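Local structure of peptidoglycan N-acetylglucosamine deacetylase (Bacillus cereus, 4L1G) at residues A139-D144 / E177-W182; Y62-S67 / G173-N178; H126-H131 / E155-L160; G219-Q224 / P257-T262. The protein removes the acetyl group from N-acetylglucosamine residues of peptidoglycan, and also acts on soluble chitin substrates, as a zinc-dependent polysaccharide deacetylase. All coordinates share one frame; numbering follows the deposited sequence.

Interaction 1: residues A139-D144 / E177-W182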
loop_
_atom_site.group_PDB
_atom_site.type_symbol
_atom_site.label_atom_id
_atom_site.label_comp_id
_atom_site.label_asym_id
_atom_site.label_seq_id
_atom_site.Cartn_x
_atom_site.Cartn_y
_atom_site.Cartn_z
ATOM N N ALA A 139 13.370 -9.589 -7.251
ATOM C CA ALA A 139 14.412 -10.535 -6.873
ATOM C C ALA A 139 15.129 -11.095 -8.101
ATOM O O ALA A 139 16.191 -11.704 -7.985
ATOM C CB ALA A 139 13.829 -11.664 -6.037
ATOM N N LYS A 140 14.545 -10.882 -9.277
ATOM C CA LYS A 140 15.093 -11.434 -10.511
ATOM C C LYS A 140 15.721 -10.384 -11.429
ATOM O O LYS A 140 16.302 -10.729 -12.457
ATOM C CB LYS A 140 14.017 -12.217 -11.268
ATOM C CG LYS A 140 13.517 -13.441 -10.522
ATOM C CD LYS A 140 12.475 -14.199 -11.325
ATOM C CE LYS A 140 12.080 -15.487 -10.618
ATOM N NZ LYS A 140 11.006 -16.215 -11.344
ATOM N N VAL A 141 15.612 -9.111 -11.060
ATOM C CA VAL A 141 16.151 -8.038 -11.892
ATOM C C VAL A 141 17.508 -7.550 -11.392
ATOM O O VAL A 141 17.849 -7.735 -10.224
ATOM C CB VAL A 141 15.187 -6.832 -11.974
ATOM C CG1 VAL A 141 13.800 -7.288 -12.400
ATOM C CG2 VAL A 141 15.132 -6.096 -10.644
ATOM N N ASN A 142 18.281 -6.933 -12.282
ATOM C CA ASN A 142 19.529 -6.296 -11.876
ATOM C C ASN A 142 19.279 -4.887 -11.346
ATOM O O ASN A 142 18.171 -4.364 -11.464
ATOM C CB ASN A 142 20.569 -6.307 -13.007
ATOM C CG ASN A 142 20.059 -5.676 -14.298
ATOM O OD1 ASN A 142 19.469 -4.598 -14.292
ATOM N ND2 ASN A 142 20.298 -6.351 -15.414
ATOM N N GLU A 143 20.305 -4.283 -10.754
ATOM C CA GLU A 143 20.167 -2.978 -10.109
ATOM C C GLU A 143 19.665 -1.883 -11.048
ATOM O O GLU A 143 18.858 -1.044 -10.649
ATOM C CB GLU A 143 21.485 -2.556 -9.453
ATOM C CG GLU A 143 21.845 -3.356 -8.206
ATOM C CD GLU A 143 20.936 -3.052 -7.026
ATOM O OE1 GLU A 143 20.826 -3.909 -6.121
ATOM O OE2 GLU A 143 20.337 -1.954 -6.998
ATOM N N ASP A 144 20.136 -1.895 -12.292
ATOM C CA ASP A 144 19.723 -0.895 -13.274
ATOM C C ASP A 144 18.226 -0.951 -13.549
ATOM O O ASP A 144 17.561 0.080 -13.602
ATOM C CB ASP A 144 20.498 -1.052 -14.584
ATOM C CG ASP A 144 21.953 -0.655 -14.450
ATOM O OD1 ASP A 144 22.757 -1.046 -15.322
ATOM O OD2 ASP A 144 22.293 0.045 -13.470
ATOM N N GLU A 177 18.711 -7.214 -0.665
ATOM C CA GLU A 177 19.321 -6.335 0.330
ATOM C C GLU A 177 19.934 -5.075 -0.283
ATOM O O GLU A 177 19.774 -3.980 0.254
ATOM C CB GLU A 177 20.364 -7.079 1.170
ATOM C CG GLU A 177 20.941 -6.230 2.294
ATOM C CD GLU A 177 21.817 -7.015 3.253
ATOM O OE1 GLU A 177 21.803 -8.263 3.200
ATOM O OE2 GLU A 177 22.519 -6.379 4.069
ATOM N N ASN A 178 20.632 -5.233 -1.404
ATOM C CA ASN A 178 21.242 -4.095 -2.083
ATOM C C ASN A 178 20.201 -3.131 -2.633
ATOM O O ASN A 178 20.429 -1.923 -2.694
ATOM C CB ASN A 178 22.180 -4.562 -3.198
ATOM C CG ASN A 178 23.488 -5.108 -2.664
ATOM O OD1 ASN A 178 23.936 -4.722 -1.582
ATOM N ND2 ASN A 178 24.108 -6.009 -3.417
ATOM N N GLN A 179 19.058 -3.675 -3.032
ATOM C CA GLN A 179 17.944 -2.861 -3.491
ATOM C C GLN A 179 17.388 -2.061 -2.325
ATOM O O GLN A 179 17.084 -0.876 -2.454
ATOM C CB GLN A 179 16.853 -3.748 -4.088
ATOM C CG GLN A 179 17.285 -4.510 -5.331
ATOM C CD GLN A 179 16.252 -5.531 -5.770
ATOM O OE1 GLN A 179 15.371 -5.903 -5.000
ATOM N NE2 GLN A 179 16.357 -5.986 -7.013
ATOM N N LEU A 180 17.269 -2.722 -1.180
ATOM C CA LEU A 180 16.775 -2.087 0.032
ATOM C C LEU A 180 17.780 -1.056 0.535
ATOM O O LEU A 180 17.401 0.001 1.040
ATOM C CB LEU A 180 16.508 -3.148 1.098
ATOM C CG LEU A 180 15.912 -2.712 2.436
ATOM C CD1 LEU A 180 14.662 -1.868 2.228
ATOM C CD2 LEU A 180 15.598 -3.939 3.278
ATOM N N LYS A 181 19.062 -1.371 0.385
ATOM C CA LYS A 181 20.134 -0.467 0.792
ATOM C C LYS A 181 20.114 0.817 -0.032
ATOM O O LYS A 181 20.242 1.912 0.514
ATOM C CB LYS A 181 21.490 -1.162 0.667
ATOM C CG LYS A 181 22.689 -0.273 0.957
ATOM C CD LYS A 181 23.976 -1.084 0.940
ATOM C CE LYS A 181 25.209 -0.192 1.000
ATOM N NZ LYS A 181 25.380 0.633 -0.233
ATOM N N TRP A 182 19.949 0.676 -1.344
ATOM C CA TRP A 182 19.854 1.830 -2.233
ATOM C C TRP A 182 18.648 2.703 -1.891
ATOM O O TRP A 182 18.759 3.926 -1.833
ATOM C CB TRP A 182 19.784 1.382 -3.695
ATOM C CG TRP A 182 19.668 2.519 -4.670
ATOM C CD1 TRP A 182 20.686 3.294 -5.152
ATOM C CD2 TRP A 182 18.468 3.007 -5.283
ATOM N NE1 TRP A 182 20.192 4.235 -6.026
ATOM C CE2 TRP A 182 18.834 4.077 -6.126
ATOM C CE3 TRP A 182 17.120 2.643 -5.200
ATOM C CZ2 TRP A 182 17.901 4.788 -6.879
ATOM C CZ3 TRP A 182 16.195 3.348 -5.951
ATOM C CH2 TRP A 182 16.590 4.408 -6.779
HETATM O O HOH W 1 18.917 -5.764 -8.428
#

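Interaction 2: residues Y62-S67 / G173-N178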
loop_
_atom_site.group_PDB
_atom_site.type_symbol
_atom_site.label_atom_id
_atom_site.label_comp_id
_atom_site.label_asym_id
_atom_site.label_seq_id
_atom_site.Cartn_x
_atom_site.Cartn_y
_atom_site.Cartn_z
ATOM N N TYR A 62 17.799 -1.074 7.786
ATOM C CA TYR A 62 17.276 -0.232 6.715
ATOM C C TYR A 62 15.911 0.365 7.045
ATOM O O TYR A 62 15.280 -0.004 8.036
ATOM C CB TYR A 62 17.180 -1.035 5.418
ATOM C CG TYR A 62 18.463 -1.737 5.036
ATOM C CD1 TYR A 62 19.536 -1.029 4.516
ATOM C CD2 TYR A 62 18.596 -3.111 5.192
ATOM C CE1 TYR A 62 20.712 -1.666 4.165
ATOM C CE2 TYR A 62 19.767 -3.758 4.844
ATOM C CZ TYR A 62 20.821 -3.031 4.330
ATOM O OH TYR A 62 21.990 -3.670 3.982
ATOM N N ALA A 63 15.464 1.294 6.204
ATOM C CA ALA A 63 14.112 1.829 6.309
ATOM C C ALA A 63 13.144 0.781 5.776
ATOM O O ALA A 63 12.806 0.776 4.593
ATOM C CB ALA A 63 13.991 3.126 5.524
ATOM N N TYR A 64 12.698 -0.104 6.662
ATOM C CA TYR A 64 11.998 -1.316 6.259
ATOM C C TYR A 64 11.150 -1.837 7.420
ATOM O O TYR A 64 11.655 -2.025 8.528
ATOM C CB TYR A 64 13.038 -2.359 5.842
ATOM C CG TYR A 64 12.498 -3.637 5.242
ATOM C CD1 TYR A 64 11.882 -3.640 3.999
ATOM C CD2 TYR A 64 12.647 -4.851 5.904
ATOM C CE1 TYR A 64 11.404 -4.811 3.443
ATOM C CE2 TYR A 64 12.175 -6.027 5.355
ATOM C CZ TYR A 64 11.554 -6.001 4.124
ATOM O OH TYR A 64 11.081 -7.172 3.572
ATOM N N ALA A 65 9.863 -2.065 7.172
ATOM C CA ALA A 65 8.968 -2.547 8.221
ATOM C C ALA A 65 7.804 -3.372 7.680
ATOM O O ALA A 65 7.430 -3.249 6.514
ATOM C CB ALA A 65 8.446 -1.381 9.056
ATOM N N PHE A 66 7.241 -4.215 8.542
ATOM C CA PHE A 66 6.083 -5.034 8.199
ATOM C C PHE A 66 4.822 -4.484 8.858
ATOM O O PHE A 66 3.712 -4.641 8.342
ATOM C CB PHE A 66 6.301 -6.480 8.649
ATOM C CG PHE A 66 7.361 -7.205 7.872
ATOM C CD1 PHE A 66 8.693 -7.129 8.251
ATOM C CD2 PHE A 66 7.025 -7.967 6.763
ATOM C CE1 PHE A 66 9.672 -7.799 7.534
ATOM C CE2 PHE A 66 7.999 -8.639 6.042
ATOM C CZ PHE A 66 9.324 -8.556 6.428
ATOM N N SER A 67 5.005 -3.843 10.008
ATOM C CA SER A 67 3.901 -3.306 10.786
ATOM C C SER A 67 4.384 -2.124 11.626
ATOM O O SER A 67 5.559 -1.761 11.573
ATOM C CB SER A 67 3.283 -4.395 11.667
ATOM O OG SER A 67 4.277 -5.107 12.389
ATOM N N GLY A 173 6.226 -8.862 -2.525
ATOM C CA GLY A 173 7.034 -8.662 -1.335
ATOM C C GLY A 173 8.490 -9.052 -1.527
ATOM O O GLY A 173 9.230 -9.210 -0.555
ATOM N N GLU A 174 8.902 -9.201 -2.782
ATOM C CA GLU A 174 10.262 -9.628 -3.102
ATOM C C GLU A 174 11.220 -8.446 -3.219
ATOM O O GLU A 174 11.047 -7.581 -4.076
ATOM C CB GLU A 174 10.270 -10.422 -4.410
ATOM C CG GLU A 174 9.433 -11.689 -4.387
ATOM C CD GLU A 174 10.205 -12.888 -3.874
ATOM O OE1 GLU A 174 11.340 -12.705 -3.380
ATOM O OE2 GLU A 174 9.680 -14.017 -3.973
ATOM N N ILE A 175 12.235 -8.420 -2.361
ATOM C CA ILE A 175 13.249 -7.370 -2.397
ATOM C C ILE A 175 14.625 -7.932 -2.017
ATOM O O ILE A 175 14.728 -8.828 -1.177
ATOM C CB ILE A 175 12.866 -6.179 -1.472
ATOM C CG1 ILE A 175 13.735 -4.954 -1.760
ATOM C CG2 ILE A 175 12.939 -6.568 -0.004
ATOM C CD1 ILE A 175 13.183 -4.066 -2.844
ATOM N N LEU A 176 15.676 -7.426 -2.656
ATOM C CA LEU A 176 17.043 -7.830 -2.327
ATOM C C LEU A 176 17.671 -6.808 -1.386
ATOM O O LEU A 176 17.218 -5.665 -1.317
ATOM C CB LEU A 176 17.888 -7.968 -3.594
ATOM C CG LEU A 176 17.443 -9.021 -4.612
ATOM C CD1 LEU A 176 18.415 -9.075 -5.785
ATOM C CD2 LEU A 176 17.305 -10.389 -3.960
ATOM N N GLU A 177 18.711 -7.214 -0.665
ATOM C CA GLU A 177 19.321 -6.335 0.330
ATOM C C GLU A 177 19.934 -5.075 -0.283
ATOM O O GLU A 177 19.774 -3.980 0.254
ATOM C CB GLU A 177 20.364 -7.079 1.170
ATOM C CG GLU A 177 20.941 -6.230 2.294
ATOM C CD GLU A 177 21.817 -7.015 3.253
ATOM O OE1 GLU A 177 21.803 -8.263 3.200
ATOM O OE2 GLU A 177 22.519 -6.379 4.069
ATOM N N ASN A 178 20.632 -5.233 -1.404
ATOM C CA ASN A 178 21.242 -4.095 -2.083
ATOM C C ASN A 178 20.201 -3.131 -2.633
ATOM O O ASN A 178 20.429 -1.923 -2.694
ATOM C CB ASN A 178 22.180 -4.562 -3.198
ATOM C CG ASN A 178 23.488 -5.108 -2.664
ATOM O OD1 ASN A 178 23.936 -4.722 -1.582
ATOM N ND2 ASN A 178 24.108 -6.009 -3.417
#

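Interaction 3: residues H126-H131 / E155-L160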
loop_
_atom_site.group_PDB
_atom_site.type_symbol
_atom_site.label_atom_id
_atom_site.label_comp_id
_atom_site.label_asym_id
_atom_site.label_seq_id
_atom_site.Cartn_x
_atom_site.Cartn_y
_atom_site.Cartn_z
ATOM N N HIS A 126 -5.622 10.828 0.659
ATOM C CA HIS A 126 -4.929 9.554 0.781
ATOM C C HIS A 126 -3.463 9.720 0.406
ATOM O O HIS A 126 -3.084 10.701 -0.234
ATOM C CB HIS A 126 -5.587 8.494 -0.101
ATOM C CG HIS A 126 -7.044 8.300 0.176
ATOM N ND1 HIS A 126 -7.509 7.686 1.319
ATOM C CD2 HIS A 126 -8.140 8.640 -0.541
ATOM C CE1 HIS A 126 -8.830 7.654 1.292
ATOM N NE2 HIS A 126 -9.238 8.226 0.173
ATOM N N VAL A 127 -2.641 8.760 0.811
ATOM C CA VAL A 127 -1.219 8.802 0.504
ATOM C C VAL A 127 -0.893 7.823 -0.621
ATOM O O VAL A 127 -1.418 6.708 -0.660
ATOM C CB VAL A 127 -0.371 8.497 1.757
ATOM C CG1 VAL A 127 1.108 8.398 1.407
ATOM C CG2 VAL A 127 -0.599 9.567 2.816
ATOM N N ILE A 128 -0.039 8.259 -1.544
ATOM C CA ILE A 128 0.360 7.441 -2.681
ATOM C C ILE A 128 1.754 6.852 -2.476
ATOM O O ILE A 128 2.672 7.541 -2.035
ATOM C CB ILE A 128 0.320 8.262 -3.989
ATOM C CG1 ILE A 128 -1.122 8.662 -4.310
ATOM C CG2 ILE A 128 0.928 7.479 -5.145
ATOM C CD1 ILE A 128 -1.254 9.567 -5.503
ATOM N N GLY A 129 1.901 5.566 -2.781
ATOM C CA GLY A 129 3.191 4.909 -2.699
ATOM C C GLY A 129 3.653 4.392 -4.050
ATOM O O GLY A 129 2.859 4.271 -4.983
ATOM N N ASN A 130 4.941 4.081 -4.144
ATOM C CA ASN A 130 5.545 3.585 -5.378
ATOM C C ASN A 130 5.536 2.056 -5.418
ATOM O O ASN A 130 6.141 1.407 -4.571
ATOM C CB ASN A 130 6.980 4.121 -5.487
ATOM C CG ASN A 130 7.622 3.846 -6.840
ATOM O OD1 ASN A 130 7.376 2.819 -7.471
ATOM N ND2 ASN A 130 8.466 4.772 -7.283
ATOM N N HIS A 131 4.864 1.482 -6.413
ATOM C CA HIS A 131 4.750 0.027 -6.517
ATOM C C HIS A 131 5.479 -0.533 -7.744
ATOM O O HIS A 131 5.126 -1.601 -8.246
ATOM C CB HIS A 131 3.274 -0.377 -6.556
ATOM C CG HIS A 131 3.020 -1.793 -6.139
ATOM N ND1 HIS A 131 3.578 -2.349 -5.007
ATOM C CD2 HIS A 131 2.256 -2.763 -6.696
ATOM C CE1 HIS A 131 3.175 -3.601 -4.889
ATOM N NE2 HIS A 131 2.374 -3.878 -5.901
ATOM N N GLU A 155 8.735 9.574 -11.137
ATOM C CA GLU A 155 8.530 10.722 -12.015
ATOM C C GLU A 155 7.071 10.857 -12.423
ATOM O O GLU A 155 6.512 11.953 -12.416
ATOM C CB GLU A 155 9.401 10.609 -13.268
ATOM C CG GLU A 155 10.887 10.786 -13.021
ATOM C CD GLU A 155 11.724 10.501 -14.255
ATOM O OE1 GLU A 155 11.156 10.040 -15.271
ATOM O OE2 GLU A 155 12.952 10.735 -14.209
ATOM N N ILE A 156 6.461 9.735 -12.786
ATOM C CA ILE A 156 5.061 9.711 -13.187
ATOM C C ILE A 156 4.151 10.174 -12.052
ATOM O O ILE A 156 3.284 11.027 -12.247
ATOM C CB ILE A 156 4.641 8.299 -13.645
ATOM C CG1 ILE A 156 5.351 7.935 -14.954
ATOM C CG2 ILE A 156 3.130 8.212 -13.811
ATOM C CD1 ILE A 156 5.169 6.492 -15.375
ATOM N N LEU A 157 4.365 9.617 -10.864
ATOM C CA LEU A 157 3.537 9.934 -9.707
ATOM C C LEU A 157 3.771 11.355 -9.203
ATOM O O LEU A 157 2.839 12.017 -8.747
ATOM C CB LEU A 157 3.770 8.919 -8.584
ATOM C CG LEU A 157 3.377 7.482 -8.928
ATOM C CD1 LEU A 157 3.675 6.541 -7.773
ATOM C CD2 LEU A 157 1.909 7.410 -9.325
ATOM N N ASN A 158 5.013 11.822 -9.288
ATOM C CA ASN A 158 5.338 13.190 -8.903
ATOM C C ASN A 158 4.575 14.197 -9.754
ATOM O O ASN A 158 4.053 15.190 -9.248
ATOM C CB ASN A 158 6.842 13.442 -9.019
ATOM C CG ASN A 158 7.231 14.849 -8.615
ATOM O OD1 ASN A 158 6.760 15.370 -7.605
ATOM N ND2 ASN A 158 8.085 15.481 -9.413
ATOM N N ARG A 159 4.508 13.922 -11.051
ATOM C CA ARG A 159 3.839 14.808 -11.992
ATOM C C ARG A 159 2.329 14.844 -11.757
ATOM O O ARG A 159 1.694 15.889 -11.893
ATOM C CB ARG A 159 4.149 14.377 -13.428
ATOM C CG ARG A 159 3.563 15.280 -14.500
ATOM C CD ARG A 159 4.052 14.878 -15.883
ATOM N NE ARG A 159 3.854 13.452 -16.137
ATOM C CZ ARG A 159 2.727 12.926 -16.606
ATOM N NH1 ARG A 159 1.689 13.709 -16.874
ATOM N NH2 ARG A 159 2.637 11.617 -16.804
ATOM N N LEU A 160 1.761 13.699 -11.392
ATOM C CA LEU A 160 0.317 13.586 -11.208
ATOM C C LEU A 160 -0.138 13.978 -9.804
ATOM O O LEU A 160 -1.169 14.627 -9.640
ATOM C CB LEU A 160 -0.152 12.166 -11.530
ATOM C CG LEU A 160 0.032 11.708 -12.975
ATOM C CD1 LEU A 160 -0.390 10.257 -13.142
ATOM C CD2 LEU A 160 -0.750 12.609 -13.917
#

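Interaction 4: residues G219-Q224 / P257-T262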
loop_
_atom_site.group_PDB
_atom_site.type_symbol
_atom_site.label_atom_id
_atom_site.label_comp_id
_atom_site.label_asym_id
_atom_site.label_seq_id
_atom_site.Cartn_x
_atom_site.Cartn_y
_atom_site.Cartn_z
ATOM N N GLY A 219 -0.944 -1.589 15.157
ATOM C CA GLY A 219 0.223 -1.516 14.295
ATOM C C GLY A 219 0.102 -2.324 13.015
ATOM O O GLY A 219 0.980 -2.259 12.159
ATOM N N SER A 220 -0.983 -3.080 12.879
ATOM C CA SER A 220 -1.183 -3.936 11.710
ATOM C C SER A 220 -1.249 -3.163 10.391
ATOM O O SER A 220 -1.940 -2.146 10.281
ATOM C CB SER A 220 -2.446 -4.791 11.864
ATOM O OG SER A 220 -2.284 -5.779 12.869
ATOM N N VAL A 221 -0.518 -3.654 9.396
ATOM C CA VAL A 221 -0.628 -3.141 8.039
ATOM C C VAL A 221 -1.355 -4.171 7.183
ATOM O O VAL A 221 -0.860 -5.278 6.966
ATOM C CB VAL A 221 0.748 -2.814 7.431
ATOM C CG1 VAL A 221 0.600 -2.407 5.973
ATOM C CG2 VAL A 221 1.430 -1.714 8.230
ATOM N N ILE A 222 -2.540 -3.801 6.713
ATOM C CA ILE A 222 -3.408 -4.711 5.974
ATOM C C ILE A 222 -3.171 -4.589 4.469
ATOM O O ILE A 222 -2.972 -3.487 3.957
ATOM C CB ILE A 222 -4.888 -4.424 6.306
ATOM C CG1 ILE A 222 -5.102 -4.473 7.824
ATOM C CG2 ILE A 222 -5.810 -5.402 5.596
ATOM C CD1 ILE A 222 -6.419 -3.879 8.282
ATOM N N LEU A 223 -3.181 -5.723 3.769
ATOM C CA LEU A 223 -2.970 -5.733 2.322
ATOM C C LEU A 223 -4.231 -6.078 1.536
ATOM O O LEU A 223 -4.793 -7.165 1.681
ATOM C CB LEU A 223 -1.858 -6.712 1.936
ATOM C CG LEU A 223 -1.668 -6.918 0.428
ATOM C CD1 LEU A 223 -1.127 -5.658 -0.230
ATOM C CD2 LEU A 223 -0.766 -8.107 0.133
ATOM N N GLN A 224 -4.662 -5.142 0.698
ATOM C CA GLN A 224 -5.723 -5.397 -0.269
ATOM C C GLN A 224 -5.274 -4.947 -1.659
ATOM O O GLN A 224 -4.219 -4.327 -1.805
ATOM C CB GLN A 224 -7.012 -4.686 0.141
ATOM C CG GLN A 224 -7.736 -5.357 1.291
ATOM C CD GLN A 224 -8.887 -4.530 1.813
ATOM O OE1 GLN A 224 -8.684 -3.543 2.522
ATOM N NE2 GLN A 224 -10.107 -4.925 1.466
ATOM N N PRO A 257 2.714 7.227 6.375
ATOM C CA PRO A 257 3.579 8.270 6.940
ATOM C C PRO A 257 3.184 8.652 8.361
ATOM O O PRO A 257 4.047 9.010 9.163
ATOM C CB PRO A 257 3.382 9.457 5.982
ATOM C CG PRO A 257 2.189 9.120 5.157
ATOM C CD PRO A 257 2.163 7.637 5.071
ATOM N N SER A 258 1.895 8.564 8.668
ATOM C CA SER A 258 1.421 8.813 10.020
ATOM C C SER A 258 1.862 7.694 10.957
ATOM O O SER A 258 2.366 7.948 12.049
ATOM C CB SER A 258 -0.100 8.951 10.037
ATOM O OG SER A 258 -0.583 9.036 11.367
ATOM N N MET A 259 1.675 6.453 10.519
ATOM C CA MET A 259 2.042 5.292 11.322
ATOM C C MET A 259 3.537 5.254 11.628
ATOM O O MET A 259 3.947 4.915 12.740
ATOM C CB MET A 259 1.611 3.997 10.626
ATOM C CG MET A 259 2.230 2.740 11.218
ATOM S SD MET A 259 1.563 1.213 10.526
ATOM C CE MET A 259 -0.063 1.176 11.284
ATOM N N PHE A 260 4.351 5.617 10.642
ATOM C CA PHE A 260 5.798 5.538 10.803
ATOM C C PHE A 260 6.445 6.894 11.067
ATOM O O PHE A 260 7.669 7.030 10.998
ATOM C CB PHE A 260 6.432 4.832 9.605
ATOM C CG PHE A 260 6.014 3.397 9.475
ATOM C CD1 PHE A 260 6.518 2.436 10.342
ATOM C CD2 PHE A 260 5.104 3.008 8.504
ATOM C CE1 PHE A 260 6.130 1.114 10.237
ATOM C CE2 PHE A 260 4.711 1.684 8.395
ATOM C CZ PHE A 260 5.226 0.736 9.263
ATOM N N GLN A 261 5.608 7.880 11.381
ATOM C CA GLN A 261 6.054 9.209 11.790
ATOM C C GLN A 261 7.094 9.804 10.849
ATOM O O GLN A 261 8.177 10.201 11.271
ATOM C CB GLN A 261 6.583 9.185 13.227
ATOM C CG GLN A 261 5.505 8.952 14.284
ATOM C CD GLN A 261 4.556 10.130 14.422
ATOM O OE1 GLN A 261 4.870 11.121 15.087
ATOM N NE2 GLN A 261 3.390 10.031 13.791
ATOM N N THR A 262 6.759 9.846 9.566
ATOM C CA THR A 262 7.632 10.459 8.581
ATOM C C THR A 262 6.798 11.157 7.518
ATOM O O THR A 262 5.571 11.091 7.543
ATOM C CB THR A 262 8.558 9.428 7.916
ATOM O OG1 THR A 262 9.594 10.114 7.203
ATOM C CG2 THR A 262 7.778 8.543 6.954
#

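Interaction 1: residues A139-D144 / E177-W182
E143 and Q179 meet where the N-terminal ends of two helices of the deacetylase fold, 143-161 and 177-185, come side by side, with N142 as the N-cap of the first. The E143 side chain folds back at chi2 (-70°), which carries its carboxylate over to the start of the other helix. There OE1 lies against N178, 3.3 Å from CB, and also packs on the Q179 stem at 3.7 Å from CG. E143 crosses N178 at roughly a right angle, its carboxylate plane turned 63° from the N178 amide. Q179 takes a different course: extended beyond CG, it reaches past E143 toward the loop before helix 143-161 and crosses V141 at about 90°, so that V141 CG2 packs 3.8 Å from its NE2. The Q179 amide is gripped at both ends, OE1 accepting from L176 N and NE2 donating to L138 O. This buried amide therefore links the N-cap residue of its own helix to the loop that leads into helix 143-161. A water completes the link: it accepts from Q179 NE2 at 2.9 Å and donates to V141 O, also at 2.9 Å.

Interaction 2: residues Y62-S67 / G173-N178
The backbones of 62-67 and 173-178 stay well apart, with the CA atoms of Y62 and E177 at 9.1 Å and those of Y64 and I175 at 10.6 Å, and long side chains bridge the gap at two points. At the first, the Y62 hydroxyl donates to the E177 carboxylate, OH to OE2 2.8 Å, and OE2 accepts with its anti lone pair. OE2 lies at the edge of the ring and in its plane, while the carboxylate is turned 70° from the ring. E177 reaches the phenol with CG anti to its backbone N (chi1 -175°) and the rest of the chain extended, and its CG comes 3.7 Å from Y62 CE2 and 3.2 Å from Y62 OH. The bond thus fastens the residue just after helix 55-61 to the first turn of helix 177-185. Strand 64-65 is an edge of the small parallel sheet of the fold, beside 189-191, and Y64 on it touches both helices, at V59 and L180. From this strand Y64 points toward I175, and the two side chains slide past each other in opposite directions. I175 CG2 packs 4.2 Å from Y64 CE1 and 4.1 Å from its OH, an apolar touch, the hydroxyl being hydrogen-bonded to Q192 NE2. I175 also rests on W58 of helix 55-61 and I190 of strand 189-191.

Interaction 3: residues H126-H131 / E155-L160
L157 and I128 are brought together by their side-chain torsions: L157 CG stands anti to the carbonyl carbon (chi1 -63°) with the chain extended beyond it, which thrusts CD1 from the helix at the strand, while chi1 of -66° in I128 sets CG2 anti to the backbone N. The two methyls, I128 CG2 and L157 CD1, then meet at 3.9 Å, the side chains crossing obliquely. The same CD1 reaches past I128 to the strand backbone, lying 3.7 Å from G129 O and 4.2 Å from N130 CA. Here the leucine packs on main-chain atoms of the strand. The contact is buried and has no hydrogen bond across it, and a single leucine spans the gap between strand 127-130 and the helix. Next along the strand, the N130 amide is held by three bonds: OD1 accepts from T132 N, and ND2 donates to I150 O and to E154 OE2, both on helix 143-161. The two ND2 bonds link the strand end to helix 143-161 immediately before H131, a zinc ligand. Strand and helix run nearly antiparallel, 162° between their directions, with axes 9.6 Å apart at closest approach, as expected for an outer helix lying against the parallel strands of a TIM-barrel-like deacetylase. Strand 127-130 pairs with strand 103-106, whose L106 touches both I128 and L157. I128 also packs on V118 and I121 of helix 115-123, and L157 on A111 of helix 108-113.

Interaction 4: residues G219-Q224 / P257-T262
M259, the last residue of the short helix 256-259, packs against the start of strand 221-225, one of the parallel strands of the main sheet. Its sulfur lies 3.7 Å from V221 CG2, the two side chains crossing at a slant. The terminal methyl turns aside at chi3 (-73°) and lands on the backbone leading into the strand, with CE 3.7 Å from G219 O and 3.9 Å from S220 O. This backbone is itself hydrogen-bonded to strand 74-80, S220 pairing with A76. A chi1 of 175° sets V221 CG2 anti to the carbonyl carbon, beside the backbone N, and it is this branch that meets the sulfur. Strand 221-225 sits between 74-80 and 195-196 in the sheet of this NodB-type deacetylase, and M259 also touches A76 of strand 74-80, so its side chain packs against two neighbouring strands. On the other segment the helix ends in a Schellman motif, in which T262 N donates to P257 O at 2.9 Å and a weak bond joins Q261 N to S258 O. Q261, the C-prime residue, has positive phi. Its side chain adds a second donor to the same S258 carbonyl: NE2 reaches O at 2.9 Å, in the carbonyl plane, with an N-H...O angle of 164°. The F260 ring, just past the helix, carries M259 CG over the centre of one face, 3.8 Å above its plane, which backs the methionine stem, and F260 also packs on F167 of strand 167-168.

How the interactions relate
Interactions 3 and 4 are buried and have no hydrogen bond across them, each built on one long side chain reaching from a helix to a strand of the main sheet; they touch through V127 and P257. Interactions 1 and 2 lie farther out, are partly buried and add polar chemistry: a water bridge in the first, a tyrosine-carboxylate bond in the second. They share E177, N178 and helix 177-185, and Y62 of interaction 2 packs on L180 and K181 of interaction 1. Helix 143-161 serves interaction 1 at its start and interaction 3 near its end, about 20 Å apart between centres. Interaction 2 touches interaction 4 through S67 with G219 and A65 with F260.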